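Beta-xylosidase (Uncultured organism, PDB 4MLG) probably hydrolyses short beta-1,4-xylo-oligosaccharides, releasing xylose from their non-reducing ends, as a calcium-containing glycoside hydrolase of family 43. Local coordinates at residues A[5-10]-A[54-59]; A[281-286]-A[305-310]. One frame throughout, in Å; residues are numbered along the deposited sequence.

Interaction 1 of 2, residues A[5-10]-A[54-59]; sequences RYLVPG and FSMDDV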
ATOM      1  N   ARG A   5      34.895 -16.813   9.809  1.00 70.22           N
ATOM      2  CA  ARG A   5      34.617 -16.880  11.238  1.00 72.14           C
ATOM      3  C   ARG A   5      33.139 -16.652  11.538  1.00 70.29           C
ATOM      4  O   ARG A   5      32.550 -15.670  11.085  1.00 68.32           O
ATOM      5  CB  ARG A   5      35.462 -15.847  11.986  1.00 75.25           C
ATOM      6  CG  ARG A   5      35.136 -15.731  13.466  1.00 78.90           C
ATOM      7  CD  ARG A   5      35.789 -14.505  14.084  1.00 81.18           C
ATOM      8  NE  ARG A   5      35.401 -14.331  15.481  1.00 83.36           N
ATOM      9  CZ  ARG A   5      35.717 -13.271  16.219  1.00 84.80           C
ATOM     10  NH1 ARG A   5      36.425 -12.281  15.693  1.00 85.10           N
ATOM     11  NH2 ARG A   5      35.321 -13.201  17.482  1.00 85.86           N
ATOM     12  N   TYR A   6      32.543 -17.567  12.298  1.00 70.89           N
ATOM     13  CA  TYR A   6      31.170 -17.402  12.761  1.00 69.42           C
ATOM     14  C   TYR A   6      31.141 -16.486  13.981  1.00 71.33           C
ATOM     15  O   TYR A   6      31.887 -16.691  14.938  1.00 73.86           O
ATOM     16  CB  TYR A   6      30.540 -18.757  13.088  1.00 68.36           C
ATOM     17  CG  TYR A   6      30.190 -19.579  11.866  1.00 67.28           C
ATOM     18  CD1 TYR A   6      28.964 -19.427  11.235  1.00 65.26           C
ATOM     19  CD2 TYR A   6      31.086 -20.504  11.344  1.00 68.80           C
ATOM     20  CE1 TYR A   6      28.637 -20.172  10.117  1.00 64.95           C
ATOM     21  CE2 TYR A   6      30.768 -21.255  10.225  1.00 68.36           C
ATOM     22  CZ  TYR A   6      29.541 -21.084   9.617  1.00 66.34           C
ATOM     23  OH  TYR A   6      29.216 -21.827   8.504  1.00 66.00           O
ATOM     24  N   LEU A   7      30.277 -15.476  13.941  1.00 70.13           N
ATOM     25  CA  LEU A   7      30.268 -14.440  14.969  1.00 71.28           C
ATOM     26  C   LEU A   7      29.272 -14.705  16.096  1.00 73.18           C
ATOM     27  O   LEU A   7      29.596 -14.524  17.269  1.00 75.65           O
ATOM     28  CB  LEU A   7      29.999 -13.073  14.336  1.00 69.13           C
ATOM     29  CG  LEU A   7      30.978 -12.666  13.235  1.00 68.02           C
ATOM     30  CD1 LEU A   7      30.584 -11.331  12.629  1.00 66.20           C
ATOM     31  CD2 LEU A   7      32.393 -12.610  13.786  1.00 70.13           C
ATOM     32  N   VAL A   8      28.062 -15.123  15.741  1.00 72.59           N
ATOM     33  CA  VAL A   8      27.032 -15.396  16.740  1.00 74.29           C
ATOM     34  C   VAL A   8      26.562 -16.847  16.673  1.00 75.27           C
ATOM     35  O   VAL A   8      25.655 -17.178  15.909  1.00 74.22           O
ATOM     36  CB  VAL A   8      25.822 -14.457  16.583  1.00 72.88           C
ATOM     37  CG1 VAL A   8      24.827 -14.685  17.713  1.00 74.61           C
ATOM     38  CG2 VAL A   8      26.277 -13.008  16.561  1.00 72.01           C
ATOM     39  N   PRO A   9      27.191 -17.719  17.476  1.00 79.67           N
ATOM     40  CA  PRO A   9      26.875 -19.152  17.516  1.00 83.05           C
ATOM     41  C   PRO A   9      25.614 -19.454  18.324  1.00 86.34           C
ATOM     42  O   PRO A   9      24.971 -20.478  18.093  1.00 90.03           O
ATOM     43  CB  PRO A   9      28.097 -19.763  18.220  1.00 84.05           C
ATOM     44  CG  PRO A   9      29.138 -18.673  18.255  1.00 82.25           C
ATOM     45  CD  PRO A   9      28.366 -17.401  18.299  1.00 80.43           C
ATOM     46  N   GLY A  10      25.271 -18.572  19.258  1.00 85.81           N
ATOM     47  CA  GLY A  10      24.156 -18.804  20.160  1.00 87.35           C
ATOM     48  C   GLY A  10      22.779 -18.644  19.542  1.00 89.99           C
ATOM     49  O   GLY A  10      21.812 -19.252  20.006  1.00 91.63           O
ATOM     50  N   PHE A  54      24.700  -6.144  16.835  1.00 66.01           N
ATOM     51  CA  PHE A  54      25.992  -6.643  17.289  1.00 68.82           C
ATOM     52  C   PHE A  54      27.114  -5.666  16.951  1.00 71.30           C
ATOM     53  O   PHE A  54      27.061  -4.975  15.933  1.00 71.74           O
ATOM     54  CB  PHE A  54      26.284  -8.015  16.679  1.00 67.20           C
ATOM     55  CG  PHE A  54      25.245  -9.054  16.997  1.00 66.31           C
ATOM     56  CD1 PHE A  54      25.287  -9.752  18.193  1.00 67.54           C
ATOM     57  CD2 PHE A  54      24.228  -9.334  16.099  1.00 64.52           C
ATOM     58  CE1 PHE A  54      24.334 -10.709  18.488  1.00 67.00           C
ATOM     59  CE2 PHE A  54      23.273 -10.288  16.389  1.00 64.17           C
ATOM     60  CZ  PHE A  54      23.325 -10.977  17.584  1.00 65.55           C
ATOM     61  N   SER A  55      28.127  -5.609  17.810  1.00 73.33           N
ATOM     62  CA  SER A  55      29.265  -4.723  17.591  1.00 74.66           C
ATOM     63  C   SER A  55      30.584  -5.415  17.917  1.00 76.76           C
ATOM     64  O   SER A  55      30.649  -6.257  18.813  1.00 78.04           O
ATOM     65  CB  SER A  55      29.122  -3.445  18.420  1.00 76.43           C
ATOM     66  OG  SER A  55      29.056  -3.740  19.804  1.00 78.67           O
ATOM     67  N   MET A  56      31.633  -5.057  17.181  1.00 76.93           N
ATOM     68  CA  MET A  56      32.951  -5.643  17.391  1.00 77.82           C
ATOM     69  C   MET A  56      34.026  -4.564  17.450  1.00 79.77           C
ATOM     70  O   MET A  56      33.825  -3.449  16.970  1.00 79.52           O
ATOM     71  CB  MET A  56      33.285  -6.631  16.271  1.00 75.84           C
ATOM     72  CG  MET A  56      32.192  -7.639  15.971  1.00 74.28           C
ATOM     73  SD  MET A  56      32.647  -8.781  14.655  1.00 79.66           S
ATOM     74  CE  MET A  56      33.992  -9.668  15.436  1.00 58.98           C
ATOM     75  N   ASP A  57      35.166  -4.904  18.041  1.00 82.66           N
ATOM     76  CA  ASP A  57      36.328  -4.024  18.040  1.00 85.69           C
ATOM     77  C   ASP A  57      37.402  -4.600  17.125  1.00 86.90           C
ATOM     78  O   ASP A  57      38.212  -3.867  16.559  1.00 87.96           O
ATOM     79  CB  ASP A  57      36.874  -3.843  19.457  1.00 88.80           C
ATOM     80  CG  ASP A  57      36.071  -2.845  20.268  1.00 90.85           C
ATOM     81  OD1 ASP A  57      35.637  -1.826  19.691  1.00 90.78           O
ATOM     82  OD2 ASP A  57      35.874  -3.078  21.479  1.00 93.07           O
ATOM     83  N   ASP A  58      37.395  -5.922  16.988  1.00 86.79           N
ATOM     84  CA  ASP A  58      38.322  -6.619  16.106  1.00 87.40           C
ATOM     85  C   ASP A  58      37.597  -7.758  15.396  1.00 83.86           C
ATOM     86  O   ASP A  58      37.097  -8.680  16.037  1.00 83.28           O
ATOM     87  CB  ASP A  58      39.513  -7.160  16.897  1.00 93.19           C
ATOM     88  CG  ASP A  58      40.535  -7.846  16.016  1.00 96.86           C
ATOM     89  OD1 ASP A  58      40.708  -7.411  14.857  1.00 97.18           O
ATOM     90  OD2 ASP A  58      41.163  -8.819  16.481  1.00 99.00           O
ATOM     91  N   VAL A  59      37.468  -7.649  14.086  1.00 81.85           N
ATOM     92  CA  VAL A  59      36.707  -8.628  13.343  1.00 79.30           C
ATOM     93  C   VAL A  59      37.329 -10.016  13.396  1.00 81.76           C
ATOM     94  O   VAL A  59      36.641 -11.003  13.599  1.00 81.33           O
ATOM     95  CB  VAL A  59      36.553  -8.199  11.874  1.00 75.41           C
ATOM     96  CG1 VAL A  59      35.809  -9.254  11.086  1.00 73.08           C
ATOM     97  CG2 VAL A  59      35.822  -6.883  11.787  1.00 73.39           C
TER
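Val-8 sets its CG2 methyl over one face of the Phe-54 ring, a CH-pi contact with CG2 3.7 Å from the ring centroid and only 15° off the ring normal. The two side chains meet tip to tip, and the methyl leans from the ring centre toward CE1, which it approaches to 3.6 Å. The other flat group is the guanidinium of Arg-5. Leu-7 of the same segment lays CD2 on one of its faces, 3.8 Å above the plane and toward the rim, whereas the carbonyl oxygens of Val-59 and Asp-58 lie at its edge. Arg-5 NH1 donates a bent hydrogen bond to Val-59 O, modelled doubtfully short at 2.5 Å; NH2 bonds to the carbonyl of Gly-62, and the two together probably limit rotation of the group. At the root of this side chain, CG stands anti to the backbone N (chi1 174°).

Met-56 joins Leu-7 and Arg-5 through the end of its side chain. A bend at its last torsion (chi3 66°) places CE 3.7 Å from Leu-7 CD2, and the two side chains cross at about a right angle. The same methyl comes to the guanidinium obliquely, 3.6 Å from Arg-5 NH1. Leu-7, Phe-54 and Met-56 are buried; Leu-7 also packs on Ile-27 and Leu-303, and Met-56 on Val-64.

The backbones stay too far apart to pair here, so side chains make the join, apart from the Val-59 carbonyl. Strand 5-6 is an edge strand, within this chain, of a sheet otherwise built from residues near the C terminus, and strand 50-56 belongs to the first sheet that follows it in the chain. The arrangement is consistent with the seam between the last and first blades of the five-bladed beta-propeller of family 43.

Interaction 2 of 2, residues A[281-286]-A[305-310]; sequences KGKWYL and VAELKY
Tyr-310 turns the edge of its ring onto the face of the Trp-284 indole where strands 283-290 and 302-308 form an antiparallel beta hairpin. The pair is T-shaped: the Tyr-310 ring and the five-membered ring of Trp-284 have centroids 4.7 Å apart and planes at 89°. Tyr-310 CE2 lies over the five-membered ring, 3.4 Å from Trp-284 CD1, while Tyr-310 OH sits over the same indole near the rim, 3.3 Å from Trp-284 CE3. His-228 and Tyr-230 also meet the indole, bringing in strand 223-230. An alanine in place of Trp-284 would probably leave the edge of Tyr-310 without its aromatic partner and open a gap beside His-228 and Tyr-230.

Leu-286 and Leu-308 lie on the face of the sheet that carries Trp-284, Leu-286 CB 4.0 Å from Leu-308 CD1. Tyr-285 and Glu-307, a non-hydrogen-bonded pair, point to the other. Val-305 has CG2 anti to the backbone N, and its side chain and that of Tyr-285 cross at a slant, Val-305 CG2 3.7 Å from Tyr-285 CB.

Trp-284 O accepts from Leu-308 N at 2.8 Å, and Leu-286 N donates to Ala-306 O with an N-H...O angle of 177°.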
ATOM      1  N   LYS A 281      39.669  -1.398   9.689  1.00 78.18           N
ATOM      2  CA  LYS A 281      41.085  -1.470  10.051  1.00 80.07           C
ATOM      3  C   LYS A 281      41.995  -1.876   8.892  1.00 80.67           C
ATOM      4  O   LYS A 281      42.870  -2.727   9.049  1.00 81.62           O
ATOM      5  CB  LYS A 281      41.299  -2.393  11.256  1.00 80.60           C
ATOM      6  CG  LYS A 281      40.707  -1.862  12.551  1.00 81.22           C
ATOM      7  CD  LYS A 281      41.005  -2.789  13.718  1.00 83.03           C
ATOM      8  CE  LYS A 281      40.514  -2.198  15.030  1.00 84.20           C
ATOM      9  NZ  LYS A 281      40.752  -3.115  16.179  1.00 85.13           N
ATOM     10  N   GLY A 282      41.783  -1.262   7.732  1.00 80.86           N
ATOM     11  CA  GLY A 282      42.654  -1.467   6.587  1.00 82.37           C
ATOM     12  C   GLY A 282      42.334  -2.691   5.751  1.00 81.35           C
ATOM     13  O   GLY A 282      42.921  -2.890   4.686  1.00 81.54           O
ATOM     14  N   LYS A 283      41.408  -3.516   6.227  1.00 80.04           N
ATOM     15  CA  LYS A 283      41.035  -4.733   5.512  1.00 78.51           C
ATOM     16  C   LYS A 283      39.545  -4.769   5.190  1.00 75.49           C
ATOM     17  O   LYS A 283      38.721  -4.264   5.954  1.00 75.62           O
ATOM     18  CB  LYS A 283      41.422  -5.972   6.319  1.00 79.74           C
ATOM     19  CG  LYS A 283      42.898  -6.054   6.651  1.00 83.04           C
ATOM     20  CD  LYS A 283      43.213  -7.298   7.459  1.00 84.73           C
ATOM     21  CE  LYS A 283      44.690  -7.355   7.813  1.00 88.41           C
ATOM     22  NZ  LYS A 283      45.028  -8.562   8.616  1.00 89.69           N
ATOM     23  N   TRP A 284      39.206  -5.369   4.054  1.00 72.94           N
ATOM     24  CA  TRP A 284      37.815  -5.498   3.642  1.00 70.32           C
ATOM     25  C   TRP A 284      37.247  -6.848   4.068  1.00 69.57           C
ATOM     26  O   TRP A 284      37.958  -7.854   4.077  1.00 71.50           O
ATOM     27  CB  TRP A 284      37.686  -5.319   2.129  1.00 69.17           C
ATOM     28  CG  TRP A 284      37.930  -3.912   1.669  1.00 69.89           C
ATOM     29  CD1 TRP A 284      39.139  -3.320   1.444  1.00 71.59           C
ATOM     30  CD2 TRP A 284      36.938  -2.920   1.376  1.00 69.07           C
ATOM     31  NE1 TRP A 284      38.961  -2.022   1.031  1.00 71.52           N
ATOM     32  CE2 TRP A 284      37.619  -1.752   0.981  1.00 70.08           C
ATOM     33  CE3 TRP A 284      35.540  -2.907   1.411  1.00 67.80           C
ATOM     34  CZ2 TRP A 284      36.950  -0.581   0.622  1.00 70.14           C
ATOM     35  CZ3 TRP A 284      34.877  -1.745   1.054  1.00 67.40           C
ATOM     36  CH2 TRP A 284      35.582  -0.599   0.666  1.00 68.90           C
ATOM     37  N   TYR A 285      35.966  -6.863   4.423  1.00 66.70           N
ATOM     38  CA  TYR A 285      35.313  -8.085   4.882  1.00 65.07           C
ATOM     39  C   TYR A 285      33.980  -8.313   4.176  1.00 64.05           C
ATOM     40  O   TYR A 285      33.260  -7.364   3.865  1.00 64.52           O
ATOM     41  CB  TYR A 285      35.102  -8.042   6.397  1.00 64.50           C
ATOM     42  CG  TYR A 285      36.386  -7.945   7.188  1.00 66.06           C
ATOM     43  CD1 TYR A 285      37.071  -9.089   7.578  1.00 67.59           C
ATOM     44  CD2 TYR A 285      36.918  -6.712   7.542  1.00 67.18           C
ATOM     45  CE1 TYR A 285      38.249  -9.007   8.298  1.00 69.83           C
ATOM     46  CE2 TYR A 285      38.094  -6.619   8.261  1.00 69.72           C
ATOM     47  CZ  TYR A 285      38.756  -7.771   8.637  1.00 70.64           C
ATOM     48  OH  TYR A 285      39.927  -7.686   9.355  1.00 71.64           O
ATOM     49  N   LEU A 286      33.659  -9.578   3.923  1.00 62.88           N
ATOM     50  CA  LEU A 286      32.374  -9.937   3.337  1.00 60.75           C
ATOM     51  C   LEU A 286      31.509 -10.650   4.368  1.00 60.97           C
ATOM     52  O   LEU A 286      31.570 -11.872   4.503  1.00 62.58           O
ATOM     53  CB  LEU A 286      32.566 -10.833   2.111  1.00 60.25           C
ATOM     54  CG  LEU A 286      31.290 -11.299   1.402  1.00 58.24           C
ATOM     55  CD1 LEU A 286      30.585 -10.128   0.736  1.00 57.37           C
ATOM     56  CD2 LEU A 286      31.588 -12.401   0.396  1.00 58.54           C
ATOM     57  N   VAL A 305      31.797 -14.110   8.701  1.00 62.93           N
ATOM     58  CA  VAL A 305      32.607 -13.095   8.039  1.00 63.94           C
ATOM     59  C   VAL A 305      33.848 -13.692   7.380  1.00 65.63           C
ATOM     60  O   VAL A 305      34.558 -14.503   7.978  1.00 67.60           O
ATOM     61  CB  VAL A 305      33.005 -11.963   9.018  1.00 64.87           C
ATOM     62  CG1 VAL A 305      33.623 -12.536  10.287  1.00 66.58           C
ATOM     63  CG2 VAL A 305      33.946 -10.973   8.348  1.00 64.64           C
ATOM     64  N   ALA A 306      34.090 -13.296   6.134  1.00 64.58           N
ATOM     65  CA  ALA A 306      35.278 -13.716   5.405  1.00 64.49           C
ATOM     66  C   ALA A 306      35.995 -12.495   4.845  1.00 66.00           C
ATOM     67  O   ALA A 306      35.355 -11.531   4.421  1.00 66.42           O
ATOM     68  CB  ALA A 306      34.904 -14.670   4.286  1.00 62.75           C
ATOM     69  N   GLU A 307      37.323 -12.536   4.848  1.00 66.22           N
ATOM     70  CA  GLU A 307      38.116 -11.422   4.345  1.00 64.93           C
ATOM     71  C   GLU A 307      37.975 -11.276   2.834  1.00 61.89           C
ATOM     72  O   GLU A 307      38.087 -12.252   2.092  1.00 61.09           O
ATOM     73  CB  GLU A 307      39.587 -11.591   4.727  1.00 67.27           C
ATOM     74  CG  GLU A 307      40.474 -10.441   4.279  1.00 67.86           C
ATOM     75  CD  GLU A 307      41.887 -10.545   4.816  1.00 69.65           C
ATOM     76  OE1 GLU A 307      42.199 -11.557   5.478  1.00 70.63           O
ATOM     77  OE2 GLU A 307      42.685  -9.615   4.578  1.00 70.86           O
ATOM     78  N   LEU A 308      37.722 -10.050   2.387  1.00 60.53           N
ATOM     79  CA  LEU A 308      37.570  -9.765   0.966  1.00 58.91           C
ATOM     80  C   LEU A 308      38.806  -9.048   0.431  1.00 58.53           C
ATOM     81  O   LEU A 308      39.306  -8.110   1.051  1.00 58.52           O
ATOM     82  CB  LEU A 308      36.319  -8.919   0.724  1.00 57.68           C
ATOM     83  CG  LEU A 308      35.908  -8.701  -0.732  1.00 58.24           C
ATOM     84  CD1 LEU A 308      34.454  -9.094  -0.930  1.00 57.83           C
ATOM     85  CD2 LEU A 308      36.132  -7.258  -1.150  1.00 58.61           C
ATOM     86  N   LYS A 309      39.297  -9.495  -0.720  1.00 64.99           N
ATOM     87  CA  LYS A 309      40.507  -8.925  -1.300  1.00 67.89           C
ATOM     88  C   LYS A 309      40.298  -8.506  -2.752  1.00 69.22           C
ATOM     89  O   LYS A 309      39.552  -9.146  -3.492  1.00 69.39           O
ATOM     90  CB  LYS A 309      41.670  -9.914  -1.196  1.00 70.54           C
ATOM     91  CG  LYS A 309      42.088 -10.224   0.232  1.00 71.08           C
ATOM     92  CD  LYS A 309      43.226 -11.229   0.269  1.00 75.36           C
ATOM     93  CE  LYS A 309      43.661 -11.517   1.697  1.00 75.84           C
ATOM     94  NZ  LYS A 309      44.743 -12.538   1.751  1.00 80.04           N
ATOM     95  N   TYR A 310      40.962  -7.426  -3.150  1.00 70.28           N
ATOM     96  CA  TYR A 310      40.828  -6.903  -4.503  1.00 71.40           C
ATOM     97  C   TYR A 310      42.058  -7.200  -5.350  1.00 74.55           C
ATOM     98  O   TYR A 310      43.170  -7.320  -4.832  1.00 75.77           O
ATOM     99  CB  TYR A 310      40.594  -5.391  -4.480  1.00 71.11           C
ATOM    100  CG  TYR A 310      39.342  -4.951  -3.755  1.00 67.84           C
ATOM    101  CD1 TYR A 310      38.114  -4.921  -4.403  1.00 66.22           C
ATOM    102  CD2 TYR A 310      39.393  -4.550  -2.427  1.00 67.21           C
ATOM    103  CE1 TYR A 310      36.970  -4.513  -3.744  1.00 64.27           C
ATOM    104  CE2 TYR A 310      38.254  -4.141  -1.761  1.00 65.61           C
ATOM    105  CZ  TYR A 310      37.046  -4.124  -2.423  1.00 64.30           C
ATOM    106  OH  TYR A 310      35.911  -3.717  -1.758  1.00 62.77           O
TER
HETATM  107  O   HOH W   1      40.780  -7.535   2.899  1.00 53.22           O

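In the fold
From the N terminus, interaction 1 comes first: residues 5-10 meet 54-59 and close a loop of 43 residues that includes strand 24-32 and most of strand 50-56. Interaction 2 closes a shorter loop of 18 residues near the C terminus, between 281-286 and 305-310. The loops follow in series and neither nest nor cross. In space they adjoin, because strand 5-6 pairs with strand 302-308, with Arg-5 O probably accepting from Val-305 N at 2.9 Å. Lys-281 NZ probably donates to Asp-57 O, and Val-59 packs on Tyr-285. The N-terminal strand thus appears to complete the last blade, and together the contacts tie that blade to the first, consistent with closure of the propeller ring.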